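Local coordinates for protein cellulose hydrolase (Bacillus licheniformis, PDB 4YZT) that hydrolyses beta-1,4-glucosidic bonds within cellulose chains, acting as a tri-modular endoglucanase of glycoside hydrolase family 5, at residues T59-R64 and L105-Y110; R154-I159 and Q191-V196; A337-A342 and Q355-Q360; P341-I346 and V425-L430. All coordinates share one frame; numbering follows the deposited sequence. Where two conformers were deposited one is given.

How the contacts relate
Contacts 1 and 2 come first along the chain and belong to the closed eight-stranded parallel barrel of the family 5 catalytic domain, their centres about 18 Å apart. They touch where the backbone O of Glu108, before strand 110-114, takes a probable hydrogen bond from Arg154, before strand 155-158. Contacts 3 and 4 follow in the X2 domain, centres about 11 Å apart. Both use strand 338-347, which runs antiparallel to 355-360 and parallel to 424-431, and they share Pro341 and Ala342. Contacts 2 and 4 lie about 30 Å apart at their nearest atoms, yet contacts 3 and 4 both touch helix 280-296 of the catalytic domain.

Contact 1. Residues T59-R64 and L105-Y110; sequences TFDDIR and LEREFY
Arg64 and Arg107 mark the nearest approach of the two backbones, CA atoms 7.2 Å apart. Arg64 lies in helix 57-66, and Arg107 sits inside a type I turn from Leu105 to Glu108 that ends helix 91-105. Arg107 grips Asp61 side-on: NE donates to Asp61 OD1 (2.7 Å) and NH2 to OD2 (3.0 Å). NE stands above the carboxylate plane, 62° out of it, while OD1 lies near the guanidinium plane. The Arg107 chain bends at chi2 (135°), setting CD 3.5 Å from Phe60 CB. Its CG takes a place over one face of the Arg64 guanidinium, 3.4 Å from NH1. Glu57 pairs with Arg107 NH2, and Trp103 O accepts from Arg107 NH1. An alanine at Arg107 would probably leave the Asp61 carboxylate without its two-pronged partner and Glu57 without its pair, and take the CG contact from Arg64 NH1. Phe109 presents its ring edge to the helix backbone, CZ 3.5 Å from Arg64 N and CE2 3.6 Å from Phe60 O, and CZ also meets Ile63 CG2. The turn leads into strand 110-114, so the contact ties two outer helices of a TIM barrel at the end away from the active site in this fold.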
# COMPACT_ATOMS: atom_id res chain seq x y z
N THR A 59 -14.26 5.19 -12.78
CA THR A 59 -13.35 4.59 -11.82
C THR A 59 -14.11 4.24 -10.54
O THR A 59 -13.84 3.20 -9.92
CB THR A 59 -12.15 5.52 -11.55
OG1 THR A 59 -11.38 5.63 -12.75
CG2 THR A 59 -11.27 4.98 -10.44
N PHE A 60 -15.09 5.06 -10.16
CA PHE A 60 -15.86 4.75 -8.96
C PHE A 60 -16.78 3.54 -9.17
O PHE A 60 -17.03 2.77 -8.24
CB PHE A 60 -16.65 5.98 -8.50
CG PHE A 60 -15.76 7.05 -7.92
CD1 PHE A 60 -15.24 6.90 -6.65
CD2 PHE A 60 -15.40 8.16 -8.68
CE1 PHE A 60 -14.38 7.86 -6.11
CE2 PHE A 60 -14.54 9.13 -8.14
CZ PHE A 60 -14.04 8.98 -6.85
N ASP A 61 -17.25 3.37 -10.40
CA ASP A 61 -18.01 2.17 -10.73
C ASP A 61 -17.11 0.93 -10.63
O ASP A 61 -17.56 -0.13 -10.22
CB ASP A 61 -18.60 2.29 -12.13
CG ASP A 61 -19.73 3.30 -12.18
OD1 ASP A 61 -20.63 3.28 -11.30
OD2 ASP A 61 -19.70 4.12 -13.10
N ASP A 62 -15.84 1.09 -11.01
CA ASP A 62 -14.88 -0.00 -10.98
C ASP A 62 -14.58 -0.40 -9.54
O ASP A 62 -14.44 -1.58 -9.22
CB ASP A 62 -13.58 0.39 -11.71
CG ASP A 62 -13.75 0.47 -13.23
OD1 ASP A 62 -14.70 -0.11 -13.77
OD2 ASP A 62 -12.91 1.13 -13.90
N ILE A 63 -14.50 0.60 -8.66
CA ILE A 63 -14.21 0.31 -7.25
C ILE A 63 -15.43 -0.33 -6.60
O ILE A 63 -15.31 -1.20 -5.74
CB ILE A 63 -13.79 1.58 -6.51
CG1 ILE A 63 -12.53 2.14 -7.16
CG2 ILE A 63 -13.51 1.27 -5.05
CD1 ILE A 63 -11.33 1.18 -7.12
N ARG A 64 -16.60 0.10 -7.03
CA ARG A 64 -17.83 -0.55 -6.58
C ARG A 64 -17.87 -2.01 -7.03
O ARG A 64 -18.20 -2.90 -6.24
CB ARG A 64 -19.05 0.21 -7.10
CG ARG A 64 -20.38 -0.23 -6.54
CD ARG A 64 -21.47 0.37 -7.40
NE ARG A 64 -22.58 0.88 -6.63
CZ ARG A 64 -23.50 1.72 -7.11
NH1 ARG A 64 -23.45 2.14 -8.38
NH2 ARG A 64 -24.47 2.12 -6.31
N LEU A 105 -20.47 9.33 -3.53
CA LEU A 105 -21.66 9.20 -2.68
C LEU A 105 -22.82 8.57 -3.44
O LEU A 105 -23.62 7.81 -2.87
CB LEU A 105 -22.08 10.56 -2.12
CG LEU A 105 -21.19 11.13 -1.03
CD1 LEU A 105 -21.60 12.58 -0.77
CD2 LEU A 105 -21.34 10.30 0.24
N GLU A 106 -22.95 8.89 -4.72
CA GLU A 106 -24.07 8.37 -5.49
C GLU A 106 -23.92 6.87 -5.76
O GLU A 106 -24.87 6.21 -6.17
CB GLU A 106 -24.21 9.15 -6.80
CG GLU A 106 -24.67 10.58 -6.55
CD GLU A 106 -24.55 11.47 -7.76
OE1 GLU A 106 -24.15 10.97 -8.84
OE2 GLU A 106 -24.86 12.67 -7.63
N ARG A 107 -22.73 6.33 -5.50
CA ARG A 107 -22.50 4.89 -5.61
C ARG A 107 -22.65 4.21 -4.25
O ARG A 107 -22.26 3.06 -4.07
CB ARG A 107 -21.12 4.62 -6.22
CG ARG A 107 -21.20 4.65 -7.72
CD ARG A 107 -20.11 5.43 -8.38
NE ARG A 107 -20.36 5.50 -9.82
CZ ARG A 107 -20.73 6.61 -10.46
NH1 ARG A 107 -20.87 7.76 -9.79
NH2 ARG A 107 -20.95 6.56 -11.77
N GLU A 108 -23.25 4.95 -3.32
CA GLU A 108 -23.57 4.49 -1.97
C GLU A 108 -22.36 4.18 -1.10
O GLU A 108 -22.51 3.58 -0.04
CB GLU A 108 -24.48 3.26 -2.04
CG GLU A 108 -25.74 3.50 -2.82
CD GLU A 108 -26.89 3.88 -1.93
OE1 GLU A 108 -26.75 4.84 -1.15
OE2 GLU A 108 -27.93 3.18 -1.99
N PHE A 109 -21.17 4.58 -1.54
CA PHE A 109 -19.99 4.51 -0.67
C PHE A 109 -20.14 5.34 0.60
O PHE A 109 -20.79 6.40 0.60
CB PHE A 109 -18.73 5.01 -1.40
CG PHE A 109 -18.25 4.11 -2.51
CD1 PHE A 109 -17.83 2.81 -2.25
CD2 PHE A 109 -18.15 4.59 -3.81
CE1 PHE A 109 -17.37 1.99 -3.28
CE2 PHE A 109 -17.68 3.77 -4.84
CZ PHE A 109 -17.29 2.47 -4.57
N TYR A 110 -19.51 4.89 1.67
CA TYR A 110 -19.18 5.83 2.74
C TYR A 110 -17.92 6.52 2.27
O TYR A 110 -17.04 5.88 1.70
CB TYR A 110 -18.99 5.12 4.08
CG TYR A 110 -20.31 4.77 4.72
CD1 TYR A 110 -21.06 3.70 4.25
CD2 TYR A 110 -20.81 5.50 5.79
CE1 TYR A 110 -22.26 3.36 4.82
CE2 TYR A 110 -22.02 5.17 6.37
CZ TYR A 110 -22.74 4.09 5.88
OH TYR A 110 -23.94 3.75 6.44

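Contact 2. Residues R154-I159 and Q191-V196; sequences RLLFEI and QRLVIV
Ile195 N donates to Phe157 O at 2.7 Å, the shortest of three backbone bonds that join the strands in parallel. Phe157 N to Leu193 O and Ile159 N to Ile195 O, both 3.2 Å, complete the set. Leu155 O is gripped twice: Arg192 NH1 reaches it at 3.0 Å with the oxygen in the guanidinium plane, and a water donates to it at 2.8 Å while accepting from Leu193 N at 2.9 Å. The guanidinium also bonds Asn189 OD1 and the carbonyls of Lys149, Lys151 and Ser152, which should hold it from turning. Halfway along this side chain, CD sits over the centre of the Phe157 ring, 3.5 Å from its centroid, and chi3 (-51°) bends NE toward the CZ rim. On the same face of the sheet, Ile159 CD1 packs on Val194 CG1 (3.6 Å). The opposite face carries Ile195, whose CD1 meets Leu156 CD2, and Glu158, whose OE1 pairs with Arg72. The side chain of Glu158 is about 8 Å from a bound glucose unit, and the pocket residues Asn161 and Glu162 follow closely in the chain. Strands 155-158 and 194-196 are joined through helix 168-184 in a beta-alpha-beta crossover; that helix covers Ile159 and Val194, while strands 110-114 and 218-224 extend the sheet on either side.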
# COMPACT_ATOMS: atom_id res chain seq x y z
N ARG A 154 -23.33 9.58 5.05
CA ARG A 154 -22.28 8.70 4.56
C ARG A 154 -21.02 9.48 4.21
O ARG A 154 -19.98 8.89 3.90
CB ARG A 154 -22.75 7.88 3.35
CG ARG A 154 -23.84 6.87 3.72
CD ARG A 154 -24.08 5.79 2.68
NE ARG A 154 -25.08 4.85 3.21
CZ ARG A 154 -25.19 3.57 2.87
NH1 ARG A 154 -24.38 3.01 1.98
NH2 ARG A 154 -26.14 2.83 3.45
N LEU A 155 -21.08 10.80 4.27
CA LEU A 155 -19.86 11.59 4.09
C LEU A 155 -19.28 11.96 5.45
O LEU A 155 -19.96 12.53 6.30
CB LEU A 155 -20.13 12.85 3.25
CG LEU A 155 -18.94 13.81 3.04
CD1 LEU A 155 -17.79 13.18 2.24
CD2 LEU A 155 -19.41 15.09 2.38
N LEU A 156 -18.01 11.61 5.63
CA LEU A 156 -17.24 11.88 6.84
C LEU A 156 -16.21 12.97 6.55
O LEU A 156 -15.69 13.04 5.44
CB LEU A 156 -16.54 10.62 7.35
CG LEU A 156 -17.36 9.41 7.86
CD1 LEU A 156 -17.87 8.58 6.70
CD2 LEU A 156 -16.54 8.54 8.80
N PHE A 157 -15.91 13.81 7.54
CA PHE A 157 -14.81 14.78 7.40
C PHE A 157 -13.60 14.31 8.20
O PHE A 157 -13.73 13.97 9.38
CB PHE A 157 -15.20 16.17 7.91
CG PHE A 157 -16.30 16.87 7.14
CD1 PHE A 157 -16.63 16.50 5.86
CD2 PHE A 157 -16.99 17.92 7.74
CE1 PHE A 157 -17.66 17.16 5.17
CE2 PHE A 157 -18.02 18.58 7.06
CZ PHE A 157 -18.35 18.21 5.77
N GLU A 158 -12.43 14.34 7.58
CA GLU A 158 -11.16 14.09 8.28
C GLU A 158 -10.36 15.40 8.37
O GLU A 158 -9.97 15.97 7.35
CB GLU A 158 -10.35 13.00 7.59
CG GLU A 158 -8.97 12.80 8.22
CD GLU A 158 -8.10 11.81 7.44
OE1 GLU A 158 -8.49 11.43 6.32
OE2 GLU A 158 -7.03 11.43 7.96
N ILE A 159 -10.14 15.88 9.58
CA ILE A 159 -9.55 17.21 9.80
C ILE A 159 -8.22 17.48 9.07
O ILE A 159 -8.09 18.49 8.38
CB ILE A 159 -9.37 17.47 11.30
CG1 ILE A 159 -10.72 17.37 12.02
CG2 ILE A 159 -8.77 18.86 11.56
CD1 ILE A 159 -11.77 18.31 11.44
N GLN A 191 -24.14 16.56 13.44
CA GLN A 191 -23.99 15.15 13.79
C GLN A 191 -23.04 14.39 12.88
O GLN A 191 -22.83 13.18 13.07
CB GLN A 191 -25.36 14.46 13.78
CG GLN A 191 -26.34 15.04 14.79
CD GLN A 191 -25.88 14.82 16.22
OE1 GLN A 191 -25.39 13.75 16.58
NE2 GLN A 191 -26.03 15.85 17.05
N ARG A 192 -22.46 15.07 11.89
CA ARG A 192 -21.59 14.38 10.94
C ARG A 192 -20.39 13.75 11.66
O ARG A 192 -19.86 14.33 12.61
CB ARG A 192 -21.12 15.34 9.85
CG ARG A 192 -20.37 14.63 8.72
CD ARG A 192 -20.06 15.58 7.57
NE ARG A 192 -21.24 16.29 7.13
CZ ARG A 192 -22.20 15.77 6.37
NH1 ARG A 192 -22.13 14.51 5.96
NH2 ARG A 192 -23.25 16.50 6.04
N LEU A 193 -20.02 12.55 11.24
CA LEU A 193 -18.82 11.92 11.80
C LEU A 193 -17.57 12.71 11.39
O LEU A 193 -17.39 13.02 10.22
CB LEU A 193 -18.72 10.46 11.36
CG LEU A 193 -19.81 9.55 11.94
CD1 LEU A 193 -19.69 8.15 11.38
CD2 LEU A 193 -19.74 9.53 13.47
N VAL A 194 -16.75 13.06 12.38
CA VAL A 194 -15.53 13.81 12.13
C VAL A 194 -14.33 12.99 12.62
O VAL A 194 -14.32 12.50 13.76
CB VAL A 194 -15.56 15.19 12.84
CG1 VAL A 194 -14.24 15.93 12.66
CG2 VAL A 194 -16.72 16.03 12.30
N ILE A 195 -13.33 12.84 11.75
CA ILE A 195 -12.21 11.95 12.02
C ILE A 195 -10.98 12.72 12.50
O ILE A 195 -10.49 13.60 11.81
CB ILE A 195 -11.83 11.15 10.76
CG1 ILE A 195 -13.05 10.39 10.22
CG2 ILE A 195 -10.69 10.17 11.06
CD1 ILE A 195 -12.92 10.02 8.73
N VAL A 196 -10.48 12.36 13.68
CA VAL A 196 -9.33 13.02 14.29
C VAL A 196 -8.27 12.02 14.71
O VAL A 196 -8.56 10.84 14.95
CB VAL A 196 -9.74 13.86 15.54
CG1 VAL A 196 -10.51 15.10 15.13
CG2 VAL A 196 -10.58 13.01 16.51
O HOH W 1 -20.94 11.37 8.70

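Contact 3. Residues A337-A342 and Q355-Q360; sequences AIIKPA and QTVDIQ
Gln355 carries the flat group of this contact, a carboxamide that the puckered Pro341 ring approaches loosely, Pro341 CG lying 4.4 Å from Gln355 NE2. The proline CD also approaches the neighbouring peptide, 3.9 Å from Thr356 O. That carbonyl accepts from Gln355 NE2 (3.0 Å), the oxygen standing 29° out of the amide plane in a bent bond. A cis peptide precedes Pro341, where strand 338-347 is interrupted. Before it, two hydrogen-bonded antiparallel pairs, Ile338 with Gln360 and Lys340 with Asp358, supply four backbone bonds, among them Lys340 N to Asp358 O at 2.8 Å. Ile339 and Ile359 form the non-hydrogen-bonded pair between them. Ile339 has CG1 between its backbone N and carbonyl carbon (chi1 68°), which leaves CG2 to meet Ile359 CG1 at 4.1 Å, while CB rests 3.9 Å from Val357 CG1. Across the sheet, Ile338 and Lys340 touch His281 and Gln360 touches Leu285, both on helix 280-296, and Asn362 receives the Gln360 amide. The hairpin is therefore two-sided, its apolar face turned to Phe416, Phe418 and Met426 of the X2 domain and its mixed, more polar face meeting a helix of the catalytic barrel.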
# COMPACT_ATOMS: atom_id res chain seq x y z
N ALA A 337 -7.51 -18.68 2.65
CA ALA A 337 -6.43 -19.65 2.63
C ALA A 337 -5.22 -19.06 1.88
O ALA A 337 -5.39 -18.30 0.92
CB ALA A 337 -6.90 -20.96 1.99
N ILE A 338 -4.02 -19.39 2.34
CA ILE A 338 -2.80 -18.90 1.71
C ILE A 338 -1.90 -20.08 1.32
O ILE A 338 -1.57 -20.92 2.18
CB ILE A 338 -2.03 -17.93 2.66
CG1 ILE A 338 -2.94 -16.81 3.17
CG2 ILE A 338 -0.81 -17.37 1.95
CD1 ILE A 338 -3.38 -15.81 2.09
N ILE A 339 -1.55 -20.17 0.04
CA ILE A 339 -0.65 -21.22 -0.44
C ILE A 339 0.82 -20.79 -0.44
O ILE A 339 1.14 -19.60 -0.58
CB ILE A 339 -1.02 -21.70 -1.87
CG1 ILE A 339 -0.76 -20.59 -2.90
CG2 ILE A 339 -2.46 -22.19 -1.92
CD1 ILE A 339 -0.92 -21.05 -4.35
N LYS A 340 1.72 -21.77 -0.29
CA LYS A 340 3.17 -21.56 -0.39
C LYS A 340 3.79 -22.77 -1.09
O LYS A 340 3.71 -23.89 -0.58
CB LYS A 340 3.79 -21.36 0.99
CG LYS A 340 5.16 -20.70 0.99
CD LYS A 340 5.64 -20.39 2.40
CE LYS A 340 6.98 -19.64 2.37
NZ LYS A 340 7.55 -19.49 3.73
N PRO A 341 4.45 -22.55 -2.24
CA PRO A 341 4.73 -21.25 -2.85
C PRO A 341 3.59 -20.73 -3.70
O PRO A 341 2.76 -21.51 -4.15
CB PRO A 341 5.96 -21.55 -3.72
CG PRO A 341 5.74 -22.96 -4.17
CD PRO A 341 5.02 -23.67 -3.02
N ALA A 342 3.58 -19.43 -3.94
CA ALA A 342 2.63 -18.82 -4.86
C ALA A 342 3.22 -18.74 -6.26
O ALA A 342 2.49 -18.71 -7.25
CB ALA A 342 2.22 -17.44 -4.37
N GLN A 355 5.78 -31.98 -6.73
CA GLN A 355 5.91 -30.67 -6.12
C GLN A 355 4.93 -30.50 -4.96
O GLN A 355 3.74 -30.71 -5.13
CB GLN A 355 5.65 -29.57 -7.14
CG GLN A 355 5.65 -28.18 -6.55
CD GLN A 355 7.02 -27.80 -6.03
OE1 GLN A 355 8.05 -28.15 -6.63
NE2 GLN A 355 7.05 -27.09 -4.90
N THR A 356 5.44 -30.11 -3.80
CA THR A 356 4.58 -29.90 -2.65
C THR A 356 4.15 -28.44 -2.57
O THR A 356 4.95 -27.52 -2.75
CB THR A 356 5.28 -30.33 -1.34
OG1 THR A 356 5.49 -31.75 -1.37
CG2 THR A 356 4.43 -30.00 -0.12
N VAL A 357 2.85 -28.25 -2.33
CA VAL A 357 2.29 -26.93 -2.04
C VAL A 357 1.63 -27.00 -0.68
O VAL A 357 0.72 -27.79 -0.46
CB VAL A 357 1.26 -26.49 -3.10
CG1 VAL A 357 0.80 -25.06 -2.86
CG2 VAL A 357 1.82 -26.63 -4.50
N ASP A 358 2.11 -26.18 0.26
CA ASP A 358 1.52 -26.11 1.59
C ASP A 358 0.43 -25.05 1.64
O ASP A 358 0.56 -23.98 1.05
CB ASP A 358 2.59 -25.82 2.64
CG ASP A 358 3.61 -26.94 2.77
OD1 ASP A 358 3.20 -28.13 2.84
OD2 ASP A 358 4.82 -26.64 2.80
N ILE A 359 -0.65 -25.35 2.36
CA ILE A 359 -1.77 -24.41 2.47
C ILE A 359 -2.06 -24.03 3.92
O ILE A 359 -2.36 -24.90 4.74
CB ILE A 359 -3.05 -24.99 1.83
CG1 ILE A 359 -2.76 -25.58 0.45
CG2 ILE A 359 -4.14 -23.93 1.76
CD1 ILE A 359 -3.99 -26.19 -0.20
N GLN A 360 -1.95 -22.75 4.24
CA GLN A 360 -2.48 -22.21 5.48
C GLN A 360 -3.98 -21.99 5.29
O GLN A 360 -4.41 -20.95 4.76
CB GLN A 360 -1.76 -20.91 5.87
CG GLN A 360 -2.30 -20.20 7.10
CD GLN A 360 -1.50 -18.96 7.47
OE1 GLN A 360 -0.30 -18.88 7.19
NE2 GLN A 360 -2.15 -17.99 8.10

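Contact 4. Residues P341-I346 and V425-L430; sequences PADLFI and VMDIIL
Leu344 supplies both its N-H and its carbonyl to the backbone pairing with strand 425-430: N donates to Asp427 O (2.8 Å) and O accepts from Ile429 N (2.7 Å). Asp427 N to Ala342 O and Ile346 N to Ile429 O extend the parallel register, the strand axes 21° apart. Asp343 and Asp427 run alongside each other in the same direction, with OD1 of Asp343 3.7 Å from OD2 of Asp427. Lys280 forms a salt bridge to each, and Gln413 bonds Asp427 OD1. The apolar contacts divide by face. Beside the aspartates, Ile429 CD1 lies over one face of the Phe345 ring, 3.7 Å above its plane and toward the rim. An alanine at Phe345 would probably leave Ile429 CD1 without this cover and open a gap beside Pro523. On the other face, Leu344 CD2 meets Ile428 CD1 at 3.8 Å and Ile346 CD1 approaches Ile428 CG2. Met426 SD lies 3.7 Å from the buried carbonyl O of Pro341, which finds no hydrogen-bond partner. This strand pair thus couples apolar packing to a pair of aspartates whose charge Lys280 of helix 280-296 probably offsets in part, a direct ionic tie between the X2 domain and the catalytic barrel.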
# COMPACT_ATOMS: atom_id res chain seq x y z
N PRO A 341 4.45 -22.55 -2.24
CA PRO A 341 4.73 -21.25 -2.85
C PRO A 341 3.59 -20.73 -3.70
O PRO A 341 2.76 -21.51 -4.15
CB PRO A 341 5.96 -21.55 -3.72
CG PRO A 341 5.74 -22.96 -4.17
CD PRO A 341 5.02 -23.67 -3.02
N ALA A 342 3.58 -19.43 -3.94
CA ALA A 342 2.63 -18.82 -4.86
C ALA A 342 3.22 -18.74 -6.26
O ALA A 342 2.49 -18.71 -7.25
CB ALA A 342 2.22 -17.44 -4.37
N ASP A 343 4.54 -18.68 -6.32
CA ASP A 343 5.27 -18.73 -7.59
C ASP A 343 6.16 -19.95 -7.62
O ASP A 343 7.07 -20.08 -6.80
CB ASP A 343 6.11 -17.47 -7.79
CG ASP A 343 5.32 -16.32 -8.41
OD1 ASP A 343 4.42 -16.57 -9.24
OD2 ASP A 343 5.62 -15.16 -8.06
N LEU A 344 5.91 -20.86 -8.56
CA LEU A 344 6.73 -22.04 -8.67
C LEU A 344 7.73 -21.89 -9.83
O LEU A 344 7.32 -21.83 -10.99
CB LEU A 344 5.86 -23.28 -8.86
CG LEU A 344 6.62 -24.59 -9.04
CD1 LEU A 344 7.47 -24.83 -7.80
CD2 LEU A 344 5.65 -25.74 -9.26
N PHE A 345 9.02 -21.81 -9.50
CA PHE A 345 10.08 -21.67 -10.49
C PHE A 345 10.70 -23.02 -10.87
O PHE A 345 11.18 -23.75 -10.00
CB PHE A 345 11.19 -20.74 -9.97
CG PHE A 345 10.78 -19.30 -9.86
CD1 PHE A 345 10.96 -18.42 -10.92
CD2 PHE A 345 10.23 -18.81 -8.69
CE1 PHE A 345 10.60 -17.08 -10.81
CE2 PHE A 345 9.86 -17.48 -8.57
CZ PHE A 345 10.05 -16.61 -9.63
N ILE A 346 10.67 -23.36 -12.15
CA ILE A 346 11.28 -24.59 -12.64
C ILE A 346 12.37 -24.22 -13.64
O ILE A 346 12.11 -23.49 -14.60
CB ILE A 346 10.22 -25.53 -13.28
CG1 ILE A 346 9.27 -26.06 -12.20
CG2 ILE A 346 10.88 -26.70 -14.01
CD1 ILE A 346 8.02 -26.68 -12.74
N VAL A 425 -3.92 -18.34 -6.61
CA VAL A 425 -3.40 -18.64 -7.94
C VAL A 425 -1.88 -18.84 -7.94
O VAL A 425 -1.13 -17.94 -7.57
CB VAL A 425 -3.72 -17.50 -8.92
CG1 VAL A 425 -3.11 -17.80 -10.30
CG2 VAL A 425 -5.23 -17.27 -9.01
N MET A 426 -1.42 -20.02 -8.35
CA MET A 426 0.01 -20.31 -8.40
C MET A 426 0.55 -20.24 -9.83
O MET A 426 0.08 -20.97 -10.71
CB MET A 426 0.28 -21.70 -7.81
CG MET A 426 1.75 -22.06 -7.65
SD MET A 426 1.99 -23.72 -7.00
CE MET A 426 1.63 -24.70 -8.43
N ASP A 427 1.53 -19.38 -10.06
CA ASP A 427 2.16 -19.31 -11.38
C ASP A 427 3.20 -20.41 -11.50
O ASP A 427 4.00 -20.63 -10.57
CB ASP A 427 2.83 -17.95 -11.60
CG ASP A 427 1.84 -16.84 -11.92
OD1 ASP A 427 0.62 -17.07 -11.89
OD2 ASP A 427 2.31 -15.72 -12.20
N ILE A 428 3.17 -21.13 -12.61
CA ILE A 428 4.21 -22.10 -12.92
C ILE A 428 5.16 -21.43 -13.91
O ILE A 428 4.78 -21.15 -15.04
CB ILE A 428 3.64 -23.39 -13.51
CG1 ILE A 428 2.56 -23.97 -12.59
CG2 ILE A 428 4.77 -24.39 -13.79
CD1 ILE A 428 2.93 -25.27 -11.92
N ILE A 429 6.38 -21.15 -13.48
CA ILE A 429 7.30 -20.31 -14.23
C ILE A 429 8.53 -21.08 -14.70
O ILE A 429 9.29 -21.60 -13.88
CB ILE A 429 7.77 -19.11 -13.38
CG1 ILE A 429 6.57 -18.36 -12.80
CG2 ILE A 429 8.67 -18.20 -14.20
CD1 ILE A 429 6.96 -17.28 -11.78
N LEU A 430 8.74 -21.13 -16.01
CA LEU A 430 9.98 -21.66 -16.55
C LEU A 430 11.05 -20.58 -16.58
O LEU A 430 10.81 -19.49 -17.11
CB LEU A 430 9.76 -22.22 -17.96
CG LEU A 430 10.92 -22.96 -18.63
CD1 LEU A 430 11.23 -24.25 -17.88
CD2 LEU A 430 10.58 -23.27 -20.10